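E2A dna-binding protein (Human adenovirus 5, PDB 2WB0) binds single-stranded DNA and supports elongation in adenovirus strand-displacement replication by unwinding the template without ATP, through its capacity to form multimers. Local coordinates at residues L59-N64 with L272-C277; I199-Q204 with V263-H268. One frame throughout, in Å; residues are numbered along the deposited sequence.

Contact 1 (L59-N64 with L272-C277). With ZN (zinc ion), chain C.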
ATOM      1  N   LEU A  59       3.992   2.104 -15.291  1.00 17.91           N
ATOM      2  CA  LEU A  59       3.507   1.605 -13.991  1.00 17.08           C
ATOM      3  C   LEU A  59       3.471   0.086 -14.102  1.00 18.10           C
ATOM      4  O   LEU A  59       3.296  -0.418 -15.236  1.00 18.65           O
ATOM      5  CB  LEU A  59       2.093   2.173 -13.696  1.00 15.06           C
ATOM      6  CG  LEU A  59       2.112   3.700 -13.430  1.00 15.33           C
ATOM      7  CD1 LEU A  59       0.740   4.263 -13.141  1.00 17.46           C
ATOM      8  CD2 LEU A  59       3.083   4.127 -12.289  1.00 16.43           C
ATOM      9  N   THR A  60       3.576  -0.638 -12.977  1.00 15.62           N
ATOM     10  CA  THR A  60       3.616  -2.112 -13.059  1.00 15.96           C
ATOM     11  C   THR A  60       2.693  -2.619 -11.977  1.00 15.76           C
ATOM     12  O   THR A  60       2.967  -2.365 -10.776  1.00 15.16           O
ATOM     13  CB  THR A  60       5.010  -2.663 -12.761  1.00 16.71           C
ATOM     14  OG1 THR A  60       5.952  -2.008 -13.606  1.00 14.67           O
ATOM     15  CG2 THR A  60       5.086  -4.225 -13.074  1.00 17.91           C
ATOM     16  N   PHE A  61       1.584  -3.248 -12.396  1.00 15.43           N
ATOM     17  CA  PHE A  61       0.516  -3.661 -11.452  1.00 15.98           C
ATOM     18  C   PHE A  61       0.033  -2.486 -10.589  1.00 16.36           C
ATOM     19  O   PHE A  61      -0.247  -2.667  -9.342  1.00 19.19           O
ATOM     20  CB  PHE A  61       0.962  -4.729 -10.460  1.00 15.19           C
ATOM     21  CG  PHE A  61       1.641  -5.922 -11.086  1.00 16.91           C
ATOM     22  CD1 PHE A  61       1.109  -6.564 -12.233  1.00 24.27           C
ATOM     23  CD2 PHE A  61       2.827  -6.372 -10.556  1.00 16.50           C
ATOM     24  CE1 PHE A  61       1.849  -7.676 -12.837  1.00 23.73           C
ATOM     25  CE2 PHE A  61       3.495  -7.439 -11.097  1.00 22.51           C
ATOM     26  CZ  PHE A  61       2.995  -8.112 -12.213  1.00 21.32           C
ATOM     27  N   THR A  62      -0.081  -1.319 -11.184  1.00 14.70           N
ATOM     28  CA  THR A  62      -0.577  -0.165 -10.457  1.00 13.34           C
ATOM     29  C   THR A  62      -1.574   0.477 -11.399  1.00 14.66           C
ATOM     30  O   THR A  62      -1.290   0.570 -12.589  1.00 14.66           O
ATOM     31  CB  THR A  62       0.580   0.806 -10.240  1.00 12.89           C
ATOM     32  OG1 THR A  62       1.514   0.197  -9.391  1.00 10.84           O
ATOM     33  CG2 THR A  62       0.086   2.134  -9.648  1.00 12.28           C
ATOM     34  N   SER A  63      -2.728   0.901 -10.895  1.00 14.21           N
ATOM     35  CA  SER A  63      -3.654   1.622 -11.785  1.00 15.91           C
ATOM     36  C   SER A  63      -3.285   3.078 -11.835  1.00 16.18           C
ATOM     37  O   SER A  63      -2.733   3.630 -10.844  1.00 15.04           O
ATOM     38  CB  SER A  63      -5.084   1.477 -11.348  1.00 17.29           C
ATOM     39  OG  SER A  63      -5.377   2.381 -10.351  1.00 18.59           O
ATOM     40  N   ASN A  64      -3.516   3.706 -12.979  1.00 14.08           N
ATOM     41  CA  ASN A  64      -3.168   5.151 -13.136  1.00 14.68           C
ATOM     42  C   ASN A  64      -3.813   6.015 -12.067  1.00 13.29           C
ATOM     43  O   ASN A  64      -3.187   6.903 -11.502  1.00 12.74           O
ATOM     44  CB  ASN A  64      -3.619   5.715 -14.514  1.00 15.53           C
ATOM     45  CG  ASN A  64      -2.867   5.059 -15.723  1.00 21.53           C
ATOM     46  OD1 ASN A  64      -1.733   4.642 -15.602  1.00 21.72           O
ATOM     47  ND2 ASN A  64      -3.550   4.991 -16.909  1.00 25.88           N
ATOM     48  N   LEU A 272       6.631  -8.641  -7.526  1.00 13.45           N
ATOM     49  CA  LEU A 272       6.340  -7.382  -6.858  1.00 12.58           C
ATOM     50  C   LEU A 272       5.307  -7.586  -5.747  1.00 13.77           C
ATOM     51  O   LEU A 272       4.372  -8.356  -5.897  1.00 12.79           O
ATOM     52  CB  LEU A 272       5.717  -6.400  -7.860  1.00 13.45           C
ATOM     53  CG  LEU A 272       6.681  -5.493  -8.630  1.00 16.04           C
ATOM     54  CD1 LEU A 272       8.189  -5.793  -8.642  1.00 11.99           C
ATOM     55  CD2 LEU A 272       6.130  -4.626  -9.720  1.00 12.63           C
ATOM     56  N   ILE A 273       5.462  -6.823  -4.666  1.00 13.17           N
ATOM     57  CA  ILE A 273       4.394  -6.723  -3.657  1.00 12.77           C
ATOM     58  C   ILE A 273       3.355  -5.789  -4.307  1.00 13.08           C
ATOM     59  O   ILE A 273       3.690  -4.699  -4.784  1.00 13.35           O
ATOM     60  CB  ILE A 273       4.935  -6.007  -2.374  1.00 12.29           C
ATOM     61  CG1 ILE A 273       5.941  -6.914  -1.656  1.00 14.79           C
ATOM     62  CG2 ILE A 273       3.711  -5.448  -1.480  1.00 10.01           C
ATOM     63  CD1 ILE A 273       6.673  -6.271  -0.426  1.00 16.16           C
ATOM     64  N   VAL A 274       2.093  -6.187  -4.279  1.00 12.23           N
ATOM     65  CA  VAL A 274       1.067  -5.359  -4.801  1.00 11.80           C
ATOM     66  C   VAL A 274      -0.025  -5.126  -3.733  1.00 11.43           C
ATOM     67  O   VAL A 274      -0.521  -6.091  -3.151  1.00 13.12           O
ATOM     68  CB  VAL A 274       0.406  -6.026  -6.032  1.00 13.14           C
ATOM     69  CG1 VAL A 274      -0.740  -5.179  -6.536  1.00 14.17           C
ATOM     70  CG2 VAL A 274       1.438  -6.283  -7.167  1.00 11.13           C
ATOM     71  N   PHE A 275      -0.414  -3.860  -3.512  1.00 11.66           N
ATOM     72  CA  PHE A 275      -1.398  -3.470  -2.558  1.00 10.20           C
ATOM     73  C   PHE A 275      -2.736  -3.265  -3.281  1.00 11.34           C
ATOM     74  O   PHE A 275      -2.762  -2.536  -4.278  1.00 12.39           O
ATOM     75  CB  PHE A 275      -1.002  -2.132  -1.867  1.00  9.74           C
ATOM     76  CG  PHE A 275       0.336  -2.201  -1.144  1.00  8.92           C
ATOM     77  CD1 PHE A 275       0.503  -3.023  -0.004  1.00 10.48           C
ATOM     78  CD2 PHE A 275       1.403  -1.456  -1.618  1.00  9.94           C
ATOM     79  CE1 PHE A 275       1.746  -3.093   0.635  1.00  7.89           C
ATOM     80  CE2 PHE A 275       2.661  -1.525  -0.985  1.00 10.29           C
ATOM     81  CZ  PHE A 275       2.805  -2.328   0.157  1.00 11.36           C
ATOM     82  N   GLN A 276      -3.820  -3.842  -2.733  1.00 10.49           N
ATOM     83  CA  GLN A 276      -5.155  -3.686  -3.304  1.00 12.66           C
ATOM     84  C   GLN A 276      -6.079  -3.256  -2.217  1.00 13.32           C
ATOM     85  O   GLN A 276      -5.627  -2.929  -1.093  1.00 13.54           O
ATOM     86  CB  GLN A 276      -5.664  -5.005  -3.995  1.00 12.77           C
ATOM     87  CG  GLN A 276      -4.836  -5.285  -5.241  1.00 16.88           C
ATOM     88  CD  GLN A 276      -4.969  -6.679  -5.795  1.00 20.32           C
ATOM     89  OE1 GLN A 276      -5.748  -6.916  -6.755  1.00 25.30           O
ATOM     90  NE2 GLN A 276      -4.255  -7.614  -5.218  1.00 13.44           N
ATOM     91  N   CYS A 277      -7.376  -3.310  -2.527  1.00 13.17           N
ATOM     92  CA  CYS A 277      -8.441  -2.971  -1.537  1.00 15.38           C
ATOM     93  C   CYS A 277      -8.230  -3.758  -0.223  1.00 14.19           C
ATOM     94  O   CYS A 277      -7.657  -4.838  -0.260  1.00 14.30           O
ATOM     95  CB  CYS A 277      -9.798  -3.409  -2.087  1.00 13.24           C
ATOM     96  SG  CYS A 277     -11.178  -2.989  -1.002  1.00 14.80           S
TER
HETATM   97 ZN    ZN C 602     -11.173  -0.732  -0.703  1.00 16.17          ZN

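Contact 2 (I199-Q204 with V263-H268)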
ATOM      1  N   ILE A 199      11.652  -5.404  -3.108  1.00 12.42           N
ATOM      2  CA  ILE A 199      11.465  -4.010  -2.659  1.00 14.14           C
ATOM      3  C   ILE A 199      12.715  -3.528  -1.900  1.00 14.28           C
ATOM      4  O   ILE A 199      13.160  -2.378  -2.075  1.00 15.48           O
ATOM      5  CB  ILE A 199      10.128  -3.798  -1.839  1.00 13.38           C
ATOM      6  CG1 ILE A 199       9.906  -2.282  -1.639  1.00 12.85           C
ATOM      7  CG2 ILE A 199      10.148  -4.530  -0.498  1.00 15.70           C
ATOM      8  CD1 ILE A 199       9.751  -1.508  -3.013  1.00 14.20           C
ATOM      9  N   LYS A 200      13.274  -4.412  -1.091  1.00 16.64           N
ATOM     10  CA  LYS A 200      14.488  -4.097  -0.357  1.00 17.73           C
ATOM     11  C   LYS A 200      15.645  -3.768  -1.322  1.00 17.75           C
ATOM     12  O   LYS A 200      16.292  -2.732  -1.178  1.00 19.15           O
ATOM     13  CB  LYS A 200      14.820  -5.193   0.609  1.00 17.96           C
ATOM     14  CG  LYS A 200      16.185  -4.986   1.298  1.00 24.07           C
ATOM     15  CD  LYS A 200      16.346  -6.076   2.395  1.00 28.49           C
ATOM     16  CE  LYS A 200      17.833  -6.314   2.679  1.00 35.39           C
ATOM     17  NZ  LYS A 200      18.080  -7.608   3.455  1.00 39.39           N
ATOM     18  N   ALA A 201      15.789  -4.519  -2.402  1.00 18.10           N
ATOM     19  CA  ALA A 201      16.807  -4.187  -3.410  1.00 17.00           C
ATOM     20  C   ALA A 201      16.530  -2.895  -4.185  1.00 17.18           C
ATOM     21  O   ALA A 201      17.447  -2.177  -4.640  1.00 15.43           O
ATOM     22  CB  ALA A 201      16.994  -5.406  -4.447  1.00 15.97           C
ATOM     23  N   PHE A 202      15.258  -2.642  -4.454  1.00 15.39           N
ATOM     24  CA  PHE A 202      14.869  -1.455  -5.176  1.00 15.72           C
ATOM     25  C   PHE A 202      15.257  -0.239  -4.323  1.00 16.29           C
ATOM     26  O   PHE A 202      15.807   0.757  -4.821  1.00 16.16           O
ATOM     27  CB  PHE A 202      13.329  -1.542  -5.394  1.00 14.74           C
ATOM     28  CG  PHE A 202      12.769  -0.492  -6.280  1.00 16.02           C
ATOM     29  CD1 PHE A 202      12.855  -0.615  -7.676  1.00 19.66           C
ATOM     30  CD2 PHE A 202      12.092   0.593  -5.751  1.00 18.64           C
ATOM     31  CE1 PHE A 202      12.384   0.315  -8.480  1.00 18.69           C
ATOM     32  CE2 PHE A 202      11.574   1.572  -6.588  1.00 20.59           C
ATOM     33  CZ  PHE A 202      11.701   1.431  -7.953  1.00 18.71           C
ATOM     34  N   MET A 203      14.980  -0.344  -3.027  1.00 16.31           N
ATOM     35  CA  MET A 203      15.288   0.759  -2.094  1.00 18.45           C
ATOM     36  C   MET A 203      16.820   0.943  -1.977  1.00 18.92           C
ATOM     37  O   MET A 203      17.276   2.071  -1.907  1.00 19.16           O
ATOM     38  CB  MET A 203      14.663   0.456  -0.724  1.00 17.38           C
ATOM     39  CG  MET A 203      13.056   0.682  -0.837  1.00 17.30           C
ATOM     40  SD  MET A 203      12.339   0.099   0.661  1.00 21.31           S
ATOM     41  CE  MET A 203      12.842   1.464   1.792  1.00 22.31           C
ATOM     42  N   GLN A 204      17.563  -0.167  -1.899  1.00 20.97           N
ATOM     43  CA  GLN A 204      19.045  -0.119  -1.821  1.00 22.02           C
ATOM     44  C   GLN A 204      19.583   0.568  -3.099  1.00 22.10           C
ATOM     45  O   GLN A 204      20.533   1.328  -3.044  1.00 20.24           O
ATOM     46  CB  GLN A 204      19.671  -1.532  -1.627  1.00 23.74           C
ATOM     47  CG  GLN A 204      19.481  -2.198  -0.268  1.00 26.51           C
ATOM     48  CD  GLN A 204      19.831  -3.701  -0.243  1.00 32.97           C
ATOM     49  OE1 GLN A 204      20.365  -4.196   0.750  1.00 33.36           O
ATOM     50  NE2 GLN A 204      19.482  -4.446  -1.325  1.00 29.85           N
ATOM     51  N   VAL A 263      16.262  -1.536 -11.836  1.00 19.64           N
ATOM     52  CA  VAL A 263      15.751  -2.537 -12.761  1.00 19.30           C
ATOM     53  C   VAL A 263      16.262  -3.925 -12.393  1.00 19.15           C
ATOM     54  O   VAL A 263      15.499  -4.923 -12.398  1.00 17.20           O
ATOM     55  CB  VAL A 263      16.049  -2.151 -14.245  1.00 19.40           C
ATOM     56  CG1 VAL A 263      15.501  -3.227 -15.151  1.00 19.81           C
ATOM     57  CG2 VAL A 263      15.428  -0.777 -14.560  1.00 19.06           C
ATOM     58  N   LEU A 264      17.535  -4.007 -12.024  1.00 19.55           N
ATOM     59  CA  LEU A 264      18.138  -5.285 -11.653  1.00 20.11           C
ATOM     60  C   LEU A 264      17.457  -5.881 -10.406  1.00 20.33           C
ATOM     61  O   LEU A 264      17.397  -7.143 -10.199  1.00 19.83           O
ATOM     62  CB  LEU A 264      19.637  -5.083 -11.359  1.00 18.50           C
ATOM     63  CG  LEU A 264      20.731  -5.416 -12.404  1.00 25.73           C
ATOM     64  CD1 LEU A 264      20.378  -6.084 -13.713  1.00 24.56           C
ATOM     65  CD2 LEU A 264      21.785  -4.334 -12.518  1.00 24.93           C
ATOM     66  N   ALA A 265      16.967  -5.002  -9.535  1.00 18.15           N
ATOM     67  CA  ALA A 265      16.204  -5.533  -8.379  1.00 17.28           C
ATOM     68  C   ALA A 265      15.088  -6.461  -8.822  1.00 16.72           C
ATOM     69  O   ALA A 265      14.895  -7.551  -8.218  1.00 17.63           O
ATOM     70  CB  ALA A 265      15.622  -4.370  -7.507  1.00 17.22           C
ATOM     71  N   SER A 266      14.366  -6.074  -9.887  1.00 16.76           N
ATOM     72  CA  SER A 266      13.305  -6.912 -10.445  1.00 19.29           C
ATOM     73  C   SER A 266      13.856  -8.100 -11.219  1.00 20.70           C
ATOM     74  O   SER A 266      13.268  -9.196 -11.202  1.00 20.87           O
ATOM     75  CB  SER A 266      12.334  -6.109 -11.327  1.00 18.46           C
ATOM     76  OG  SER A 266      11.648  -5.123 -10.510  1.00 18.07           O
ATOM     77  N   VAL A 267      14.966  -7.878 -11.940  1.00 20.75           N
ATOM     78  CA  VAL A 267      15.574  -9.011 -12.652  1.00 20.75           C
ATOM     79  C   VAL A 267      15.977 -10.137 -11.679  1.00 20.19           C
ATOM     80  O   VAL A 267      15.609 -11.349 -11.882  1.00 19.11           O
ATOM     81  CB  VAL A 267      16.790  -8.556 -13.526  1.00 21.97           C
ATOM     82  CG1 VAL A 267      17.529  -9.854 -14.167  1.00 22.77           C
ATOM     83  CG2 VAL A 267      16.332  -7.545 -14.535  1.00 20.55           C
ATOM     84  N   HIS A 268      16.696  -9.748 -10.618  1.00 18.59           N
ATOM     85  CA  HIS A 268      17.111 -10.708  -9.576  1.00 19.70           C
ATOM     86  C   HIS A 268      16.003 -11.221  -8.718  1.00 19.60           C
ATOM     87  O   HIS A 268      16.068 -12.378  -8.248  1.00 20.29           O
ATOM     88  CB  HIS A 268      18.153 -10.102  -8.636  1.00 19.71           C
ATOM     89  CG  HIS A 268      19.381  -9.607  -9.355  1.00 23.93           C
ATOM     90  ND1 HIS A 268      20.108  -8.520  -8.925  1.00 25.42           N
ATOM     91  CD2 HIS A 268      20.010 -10.061 -10.471  1.00 28.44           C
ATOM     92  CE1 HIS A 268      21.142  -8.327  -9.735  1.00 26.50           C
ATOM     93  NE2 HIS A 268      21.074  -9.214 -10.712  1.00 22.47           N
TER

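Contact 1 (L59-N64 with L272-C277)
Phe61, in the loop 59-64, lies beside Val274 of the strand 271-276, their CA atoms 6.9 Å apart. Phe61 sits in the left-handed helical region (phi 53°, psi 39°), and the loop turns there, presenting the side chains of Thr60 and Phe61 to the strand. Strand alternation brings Leu272 and Val274 to this side and sends Ile273 away from it, onto helix 189-206.

With CG anti to its carbonyl carbon (chi1 -50°), the Phe61 ring crosses Val274 at about a right angle. CG2 of Val274 fits into the angle between chain and ring, 3.7 Å from both CB and CD2 of Phe61; a beta-branched residue suits a strand and offers a compact methyl here. CD2 of Leu272 comes obliquely from the opposite side of the ring plane, 3.8 Å from Phe61 CD2, while Leu272 CB meets the ring edge in plane.

The strand is the middle one of an antiparallel three-stranded sheet. Its contact with the loop before helix 64-83 joins the all-alpha region to the second zinc-binding family region. Phe245, on the neighbouring strand, also meets the Phe61 ring.

Thr60 adds its methyl rather than its hydroxyl: CG2, anti to the backbone N, approaches Leu272 CD2 at 3.5 Å and stands over the Phe61 ring face on that atom's side, offset toward the rim. Beyond the strand, Cys277 SG binds a zinc ion at 2.3 Å, together with Cys223, Cys225 and Cys294.

Contact 2 (I199-Q204 with V263-H268)
Ala201 and Ala265 meet methyl to methyl, their CB atoms 3.5 Å apart, where helix 189-206 lies against helix 261-268. Each CB points at the opposite helix, and because neither residue has anything beyond CB, the backbones can come very near: the two CA atoms are 5.2 Å apart. Ala201 CB also lies 4.0 Å from Ala265 CA, so it presses on the main chain of its partner as well as on the methyl.

Ala265 is the more deeply buried of the two and reaches further. Its methyl sits over the link between Ala201 and Phe202, with CB 3.5 Å from the backbone N of Phe202 and 4.2 Å from Phe202 CB. It thus acts as a small knob against the helix backbone, and a side chain that ends at CB is what lets the main chains lie this close.

Phe202 touches this interface with its root rather than its ring. CG stands anti to the backbone N (chi1 -172°), which turns the aromatic group away from Ala265. The bulk of the side chain thus lies outside the alanine contact, and it touches Pro301 at the start of helix 300-315, while its CB flanks the alanine pair.

A polar link lies to one side of the methyl pair: Ser266 OG is hydrogen-bonded to Gln198 OE1, one turn before Phe202. A short serine can hold such a bond without pushing the helices apart. The whole is close helix-helix packing through small residues, here an alanine pair that joins a helix of one zinc-binding family region to a helix of the next.

Contacts 1 and 2 have centres 16 Å apart and are joined through one short piece of chain, since helix 261-268 is followed, after two residues, by strand 271-276. Contact 2 is nested within the long loop that contact 1 closes. They also touch: Ile273 CD1 meets Ile199 CG2 at 3.9 Å, and Leu272 CD1 lies 4.0 Å from Ser266 OG. Strand 271-276 thus has the loop 59-64 on one face and helix 189-206 on the other. The zinc ion bound by Cys277 lies at the far end of this strand; contact 2 lies away from both zinc sites, beyond the strand's beginning.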